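Side-chain contacts in substrate binding periplasmic protein (Ralstonia solanacearum, PDB 3LOP), which probably captures leucine or a similar amino acid in the periplasm for import, holding it in the cleft between two lobes: residues A[27-32]-A[291-296]; A[134-139]-A[222-227]. All coordinates share one frame; numbering follows the deposited sequence.

Contact 1: A[27-32]-A[291-296]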
ATOM      1  N   ALA A  27      -4.174  -6.610 -10.221  1.00  3.66           N
ATOM      2  CA  ALA A  27      -5.331  -7.496 -10.278  1.00  3.35           C
ATOM      3  C   ALA A  27      -6.574  -6.824  -9.702  1.00  3.67           C
ATOM      4  O   ALA A  27      -7.669  -6.960 -10.246  1.00  3.84           O
ATOM      5  CB  ALA A  27      -5.042  -8.786  -9.527  1.00  3.02           C
ATOM      6  N   GLY A  28      -6.406  -6.109  -8.596  1.00  3.15           N
ATOM      7  CA  GLY A  28      -7.540  -5.439  -7.990  1.00  2.70           C
ATOM      8  C   GLY A  28      -8.085  -4.311  -8.844  1.00  3.31           C
ATOM      9  O   GLY A  28      -9.298  -4.148  -8.970  1.00  2.76           O
ATOM     10  N   ALA A  29      -7.192  -3.526  -9.434  1.00  4.02           N
ATOM     11  CA  ALA A  29      -7.618  -2.415 -10.276  1.00  3.21           C
ATOM     12  C   ALA A  29      -8.267  -2.940 -11.553  1.00  4.17           C
ATOM     13  O   ALA A  29      -9.312  -2.444 -11.982  1.00  4.85           O
ATOM     14  CB  ALA A  29      -6.423  -1.526 -10.615  1.00  3.51           C
ATOM     15  N   ARG A  30      -7.645  -3.947 -12.158  1.00  3.87           N
ATOM     16  CA  ARG A  30      -8.168  -4.536 -13.383  1.00  4.72           C
ATOM     17  C   ARG A  30      -9.541  -5.137 -13.102  1.00  3.99           C
ATOM     18  O   ARG A  30     -10.463  -5.011 -13.910  1.00  5.63           O
ATOM     19  CB  ARG A  30      -7.212  -5.615 -13.900  1.00  6.68           C
ATOM     20  CG  ARG A  30      -7.647  -6.252 -15.214  1.00 11.12           C
ATOM     21  CD  ARG A  30      -6.594  -7.226 -15.720  1.00 16.20           C
ATOM     22  NE  ARG A  30      -6.954  -7.817 -17.007  1.00 23.84           N
ATOM     23  CZ  ARG A  30      -7.926  -8.707 -17.182  1.00 25.88           C
ATOM     24  NH1 ARG A  30      -8.646  -9.119 -16.147  1.00 29.32           N
ATOM     25  NH2 ARG A  30      -8.176  -9.191 -18.392  1.00 27.53           N
ATOM     26  N   LEU A  31      -9.678  -5.784 -11.949  1.00  3.00           N
ATOM     27  CA  LEU A  31     -10.953  -6.383 -11.586  1.00  3.46           C
ATOM     28  C   LEU A  31     -12.028  -5.310 -11.493  1.00  3.43           C
ATOM     29  O   LEU A  31     -13.126  -5.469 -12.034  1.00  3.53           O
ATOM     30  CB  LEU A  31     -10.849  -7.116 -10.245  1.00  3.13           C
ATOM     31  CG  LEU A  31     -12.175  -7.681  -9.718  1.00  4.74           C
ATOM     32  CD1 LEU A  31     -12.728  -8.716 -10.685  1.00  4.93           C
ATOM     33  CD2 LEU A  31     -11.957  -8.298  -8.343  1.00  5.03           C
ATOM     34  N   TYR A  32     -11.724  -4.213 -10.805  1.00  2.53           N
ATOM     35  CA  TYR A  32     -12.724  -3.168 -10.678  1.00  2.70           C
ATOM     36  C   TYR A  32     -13.136  -2.599 -12.030  1.00  3.37           C
ATOM     37  O   TYR A  32     -14.324  -2.426 -12.300  1.00  3.32           O
ATOM     38  CB  TYR A  32     -12.251  -2.019  -9.786  1.00  2.94           C
ATOM     39  CG  TYR A  32     -13.371  -1.027  -9.597  1.00  4.18           C
ATOM     40  CD1 TYR A  32     -14.458  -1.336  -8.775  1.00  5.16           C
ATOM     41  CD2 TYR A  32     -13.429   0.140 -10.357  1.00  4.51           C
ATOM     42  CE1 TYR A  32     -15.579  -0.517  -8.726  1.00  4.18           C
ATOM     43  CE2 TYR A  32     -14.547   0.967 -10.316  1.00  6.33           C
ATOM     44  CZ  TYR A  32     -15.618   0.628  -9.503  1.00  5.94           C
ATOM     45  OH  TYR A  32     -16.748   1.416  -9.500  1.00  7.30           O
ATOM     46  N   VAL A 291     -10.009  -0.434  -4.550  1.00  2.98           N
ATOM     47  CA  VAL A 291     -10.436   0.833  -3.961  1.00  2.80           C
ATOM     48  C   VAL A 291      -9.885   2.040  -4.716  1.00  2.43           C
ATOM     49  O   VAL A 291     -10.611   2.999  -4.980  1.00  2.64           O
ATOM     50  CB  VAL A 291     -10.014   0.907  -2.469  1.00  3.44           C
ATOM     51  CG1 VAL A 291     -10.185   2.319  -1.932  1.00  4.66           C
ATOM     52  CG2 VAL A 291     -10.865  -0.056  -1.647  1.00  3.17           C
ATOM     53  N   ALA A 292      -8.604   1.998  -5.065  1.00  2.90           N
ATOM     54  CA  ALA A 292      -8.001   3.108  -5.792  1.00  1.81           C
ATOM     55  C   ALA A 292      -8.702   3.291  -7.132  1.00  2.96           C
ATOM     56  O   ALA A 292      -9.022   4.413  -7.533  1.00  2.65           O
ATOM     57  CB  ALA A 292      -6.517   2.855  -6.003  1.00  3.43           C
ATOM     58  N   ALA A 293      -8.953   2.179  -7.817  1.00  2.38           N
ATOM     59  CA  ALA A 293      -9.623   2.229  -9.109  1.00  3.42           C
ATOM     60  C   ALA A 293     -11.029   2.809  -8.987  1.00  3.23           C
ATOM     61  O   ALA A 293     -11.452   3.595  -9.830  1.00  3.67           O
ATOM     62  CB  ALA A 293      -9.683   0.834  -9.725  1.00  3.67           C
ATOM     63  N   LYS A 294     -11.748   2.431  -7.931  1.00  3.84           N
ATOM     64  CA  LYS A 294     -13.104   2.931  -7.737  1.00  3.67           C
ATOM     65  C   LYS A 294     -13.105   4.432  -7.450  1.00  4.23           C
ATOM     66  O   LYS A 294     -13.968   5.160  -7.936  1.00  3.86           O
ATOM     67  CB  LYS A 294     -13.805   2.173  -6.604  1.00  4.91           C
ATOM     68  CG  LYS A 294     -15.284   2.510  -6.499  1.00  4.95           C
ATOM     69  CD  LYS A 294     -16.022   1.563  -5.569  1.00  6.00           C
ATOM     70  CE  LYS A 294     -17.512   1.873  -5.567  1.00  7.11           C
ATOM     71  NZ  LYS A 294     -18.263   0.944  -4.677  1.00  4.77           N
ATOM     72  N   VAL A 295     -12.142   4.894  -6.657  1.00  3.51           N
ATOM     73  CA  VAL A 295     -12.043   6.317  -6.346  1.00  3.40           C
ATOM     74  C   VAL A 295     -11.778   7.095  -7.636  1.00  3.43           C
ATOM     75  O   VAL A 295     -12.389   8.135  -7.887  1.00  3.51           O
ATOM     76  CB  VAL A 295     -10.904   6.587  -5.338  1.00  3.30           C
ATOM     77  CG1 VAL A 295     -10.606   8.079  -5.264  1.00  3.57           C
ATOM     78  CG2 VAL A 295     -11.303   6.071  -3.965  1.00  4.54           C
ATOM     79  N   LEU A 296     -10.859   6.587  -8.454  1.00  2.55           N
ATOM     80  CA  LEU A 296     -10.540   7.238  -9.717  1.00  2.16           C
ATOM     81  C   LEU A 296     -11.756   7.223 -10.640  1.00  4.21           C
ATOM     82  O   LEU A 296     -12.048   8.212 -11.306  1.00  3.16           O
ATOM     83  CB  LEU A 296      -9.358   6.534 -10.393  1.00  3.86           C
ATOM     84  CG  LEU A 296      -8.977   7.020 -11.796  1.00  3.02           C
ATOM     85  CD1 LEU A 296      -8.688   8.522 -11.788  1.00  4.49           C
ATOM     86  CD2 LEU A 296      -7.757   6.243 -12.273  1.00  4.49           C
TER
HETATM   87  O   HOH W   1     -16.691   4.352  -9.014  1.00 27.63           O
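Ala-29 and Ala-293 meet where two helical segments, 27-32 and 291-296, pass with their axes 8.2 Å apart and their N-to-C directions 43° from parallel. The small residues permit this approach: the two CA atoms of Ala-29 and Ala-293 stand 5.2 Å apart, and Ala-293 CB lies 3.9 Å from Ala-29 CA. The same methyl also touches Tyr-32, one turn further along, with CB of Ala-293 3.8 Å from CB of Tyr-32. With CG anti to the backbone N (chi1 -175°), the Tyr-32 ring extends over the backbone and the first side-chain carbons of Lys-294. Lys-294 CB sits over one ring face, 3.8 Å from the centroid of Tyr-32 and 14° off the normal, a CH-pi contact. Farther out, CG of Lys-294 comes within 3.5 Å of Tyr-32 OH as the extended lysine chain crosses the phenol obliquely. That hydroxyl also holds a water, which donates to Lys-294 O and so bridges the helices. The lysine ammonium leads away to a salt bridge with Glu-267 and a hydrogen bond to Val-324 O. Phe-290 meets the Tyr-32 ring edge-to-face. Helix 263-275 packs beside the pair through Leu-31 and Val-291, while Ala-29, Ala-292 and Leu-296 rest on strands 6-12 and 74-78, placing both helices against the parallel sheet of one alpha/beta lobe of the periplasmic binding protein fold.

Contact 2: A[134-139]-A[222-227]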
ATOM      1  N   THR A 134       2.657   3.359  19.998  1.00  7.19           N
ATOM      2  CA  THR A 134       2.057   3.863  21.228  1.00  8.26           C
ATOM      3  C   THR A 134       1.359   2.728  21.974  1.00  7.92           C
ATOM      4  O   THR A 134       1.358   2.694  23.204  1.00  8.07           O
ATOM      5  CB  THR A 134       1.054   4.994  20.941  1.00  9.10           C
ATOM      6  OG1 THR A 134       1.747   6.098  20.351  1.00 11.77           O
ATOM      7  CG2 THR A 134       0.387   5.460  22.227  1.00 11.13           C
ATOM      8  N   ALA A 135       0.772   1.797  21.226  1.00  6.63           N
ATOM      9  CA  ALA A 135       0.098   0.657  21.837  1.00  6.87           C
ATOM     10  C   ALA A 135       1.120  -0.188  22.596  1.00  7.55           C
ATOM     11  O   ALA A 135       0.849  -0.651  23.705  1.00  8.81           O
ATOM     12  CB  ALA A 135      -0.593  -0.182  20.767  1.00  6.97           C
ATOM     13  N   LEU A 136       2.295  -0.382  21.998  1.00  6.75           N
ATOM     14  CA  LEU A 136       3.355  -1.167  22.631  1.00  8.22           C
ATOM     15  C   LEU A 136       3.839  -0.493  23.907  1.00  6.87           C
ATOM     16  O   LEU A 136       3.965  -1.133  24.952  1.00  6.66           O
ATOM     17  CB  LEU A 136       4.544  -1.339  21.680  1.00  9.13           C
ATOM     18  CG  LEU A 136       4.416  -2.291  20.486  1.00 12.37           C
ATOM     19  CD1 LEU A 136       5.648  -2.153  19.609  1.00 12.89           C
ATOM     20  CD2 LEU A 136       4.267  -3.721  20.966  1.00 13.96           C
ATOM     21  N   VAL A 137       4.118   0.802  23.809  1.00  7.00           N
ATOM     22  CA  VAL A 137       4.589   1.571  24.954  1.00  6.57           C
ATOM     23  C   VAL A 137       3.557   1.534  26.076  1.00  6.52           C
ATOM     24  O   VAL A 137       3.906   1.385  27.247  1.00  5.60           O
ATOM     25  CB  VAL A 137       4.860   3.043  24.557  1.00  5.39           C
ATOM     26  CG1 VAL A 137       5.132   3.888  25.795  1.00  7.64           C
ATOM     27  CG2 VAL A 137       6.049   3.115  23.610  1.00  6.34           C
ATOM     28  N   THR A 138       2.283   1.655  25.713  1.00  7.13           N
ATOM     29  CA  THR A 138       1.220   1.652  26.707  1.00  7.71           C
ATOM     30  C   THR A 138       1.161   0.350  27.501  1.00  9.21           C
ATOM     31  O   THR A 138       0.798   0.358  28.679  1.00  9.12           O
ATOM     32  CB  THR A 138      -0.148   1.927  26.050  1.00  8.89           C
ATOM     33  OG1 THR A 138      -0.126   3.232  25.453  1.00  9.52           O
ATOM     34  CG2 THR A 138      -1.269   1.875  27.089  1.00 10.76           C
ATOM     35  N   ILE A 139       1.524  -0.764  26.870  1.00  9.44           N
ATOM     36  CA  ILE A 139       1.504  -2.048  27.564  1.00 10.76           C
ATOM     37  C   ILE A 139       2.833  -2.370  28.244  1.00 10.07           C
ATOM     38  O   ILE A 139       3.033  -3.482  28.724  1.00 11.05           O
ATOM     39  CB  ILE A 139       1.129  -3.219  26.623  1.00 13.76           C
ATOM     40  CG1 ILE A 139       2.170  -3.370  25.516  1.00 16.24           C
ATOM     41  CG2 ILE A 139      -0.255  -2.987  26.041  1.00 17.33           C
ATOM     42  CD1 ILE A 139       1.964  -4.600  24.656  1.00 20.76           C
ATOM     43  N   GLU A 222      11.889 -14.501  19.824  1.00  6.52           N
ATOM     44  CA  GLU A 222      10.596 -14.446  20.500  1.00  7.57           C
ATOM     45  C   GLU A 222       9.906 -13.085  20.543  1.00  6.12           C
ATOM     46  O   GLU A 222       8.816 -12.964  21.095  1.00  6.96           O
ATOM     47  CB  GLU A 222      10.741 -14.963  21.934  1.00 10.56           C
ATOM     48  CG  GLU A 222      11.103 -16.436  22.046  1.00 14.75           C
ATOM     49  CD  GLU A 222      10.090 -17.341  21.372  1.00 18.33           C
ATOM     50  OE1 GLU A 222       8.896 -16.976  21.329  1.00 17.41           O
ATOM     51  OE2 GLU A 222      10.485 -18.425  20.891  1.00 23.18           O
ATOM     52  N   ALA A 223      10.524 -12.061  19.965  1.00  4.60           N
ATOM     53  CA  ALA A 223       9.925 -10.730  19.989  1.00  4.59           C
ATOM     54  C   ALA A 223       8.555 -10.658  19.323  1.00  4.71           C
ATOM     55  O   ALA A 223       8.257 -11.415  18.402  1.00  5.01           O
ATOM     56  CB  ALA A 223      10.869  -9.725  19.325  1.00  6.64           C
ATOM     57  N   GLN A 224       7.717  -9.750  19.819  1.00  3.72           N
ATOM     58  CA  GLN A 224       6.400  -9.519  19.234  1.00  3.76           C
ATOM     59  C   GLN A 224       6.707  -8.870  17.888  1.00  4.12           C
ATOM     60  O   GLN A 224       7.557  -7.987  17.806  1.00  5.04           O
ATOM     61  CB  GLN A 224       5.603  -8.548  20.109  1.00  3.87           C
ATOM     62  CG  GLN A 224       4.372  -7.944  19.440  1.00  3.25           C
ATOM     63  CD  GLN A 224       3.308  -8.975  19.141  1.00  4.24           C
ATOM     64  OE1 GLN A 224       2.902  -9.730  20.026  1.00  5.13           O
ATOM     65  NE2 GLN A 224       2.841  -9.013  17.893  1.00  2.42           N
ATOM     66  N   LEU A 225       6.025  -9.305  16.836  1.00  3.04           N
ATOM     67  CA  LEU A 225       6.270  -8.750  15.515  1.00  3.70           C
ATOM     68  C   LEU A 225       5.135  -7.853  15.047  1.00  3.12           C
ATOM     69  O   LEU A 225       3.962  -8.120  15.313  1.00  3.69           O
ATOM     70  CB  LEU A 225       6.486  -9.885  14.510  1.00  4.66           C
ATOM     71  CG  LEU A 225       7.646 -10.830  14.845  1.00  4.99           C
ATOM     72  CD1 LEU A 225       7.578 -12.068  13.964  1.00  5.73           C
ATOM     73  CD2 LEU A 225       8.975 -10.103  14.671  1.00  7.15           C
ATOM     74  N   LEU A 226       5.500  -6.778  14.357  1.00  3.04           N
ATOM     75  CA  LEU A 226       4.528  -5.839  13.816  1.00  3.64           C
ATOM     76  C   LEU A 226       5.172  -5.149  12.622  1.00  3.15           C
ATOM     77  O   LEU A 226       6.393  -5.151  12.490  1.00  4.47           O
ATOM     78  CB  LEU A 226       4.109  -4.805  14.870  1.00  5.44           C
ATOM     79  CG  LEU A 226       5.169  -3.906  15.509  1.00  6.31           C
ATOM     80  CD1 LEU A 226       4.485  -2.691  16.119  1.00  7.65           C
ATOM     81  CD2 LEU A 226       5.950  -4.674  16.566  1.00  8.54           C
ATOM     82  N   GLY A 227       4.359  -4.562  11.751  1.00  4.46           N
ATOM     83  CA  GLY A 227       4.922  -3.907  10.585  1.00  4.28           C
ATOM     84  C   GLY A 227       3.952  -3.038   9.817  1.00  4.74           C
ATOM     85  O   GLY A 227       2.757  -2.999  10.115  1.00  6.45           O
TER
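Leu-136, on the last turn of helix 125-138, and Leu-226, on strand 224-227, reach toward each other and meet tip to tip. The touching branch of Leu-136 is CD1, which lies 3.7 Å from CD1 of Leu-226. It also lies 4.0 Å from CD2 of Leu-226, so one methyl of the helix residue faces both methyls of the strand residue. The two leucines get there by different torsions. Leu-136 places CG anti to its carbonyl carbon (chi1 -73°), whereas Leu-226 adopts the less common position with CG between the backbone N and the carbonyl carbon (chi1 59°). The other branch of Leu-136, CD2, makes a looser approach to the aliphatic part of Gln-224, 4.5 Å from its CG. Beyond CG the glutamine chain bends (chi2 66°), turning its amide back along its own strand, where NE2 donates to Leu-225 O at 3.0 Å, with the acceptor somewhat out of the amide plane; NE2 also bonds Gly-247 O. Besides Leu-226, Leu-136 touches Ala-199 of strand 199-203, and so spans two adjacent strands in the parallel sheet of an alpha/beta lobe of the periplasmic binding protein fold. No hydrogen bond joins the two segments: the contact is purely apolar, a small burial of methyl groups that needs no particular polar partner, while NE2 of Gln-224 donates to two backbone carbonyls beside this apolar patch.

Overall arrangement
From the N terminus, the chain enters the first helix, 19-38, whose residues 27-32 wait for a partner 259 residues later. Contact 1 thus closes a long loop when helix 284-303 returns beside the sheet containing strands 6-12 and 74-78. Contact 2 is nested wholly inside it: residues 134-139 and 222-227, 83 residues apart, join helix 125-138 to strand 224-227 of the other lobe's parallel sheet. Contact 1 and contact 2 lie on opposite sides of the chain's centre and do not touch; the centres of contacts 1 and 2 are 33 Å apart. Each contact joins parts of a different alpha/beta lobe of the periplasmic binding protein fold, with the leucine pocket drawing residues from both.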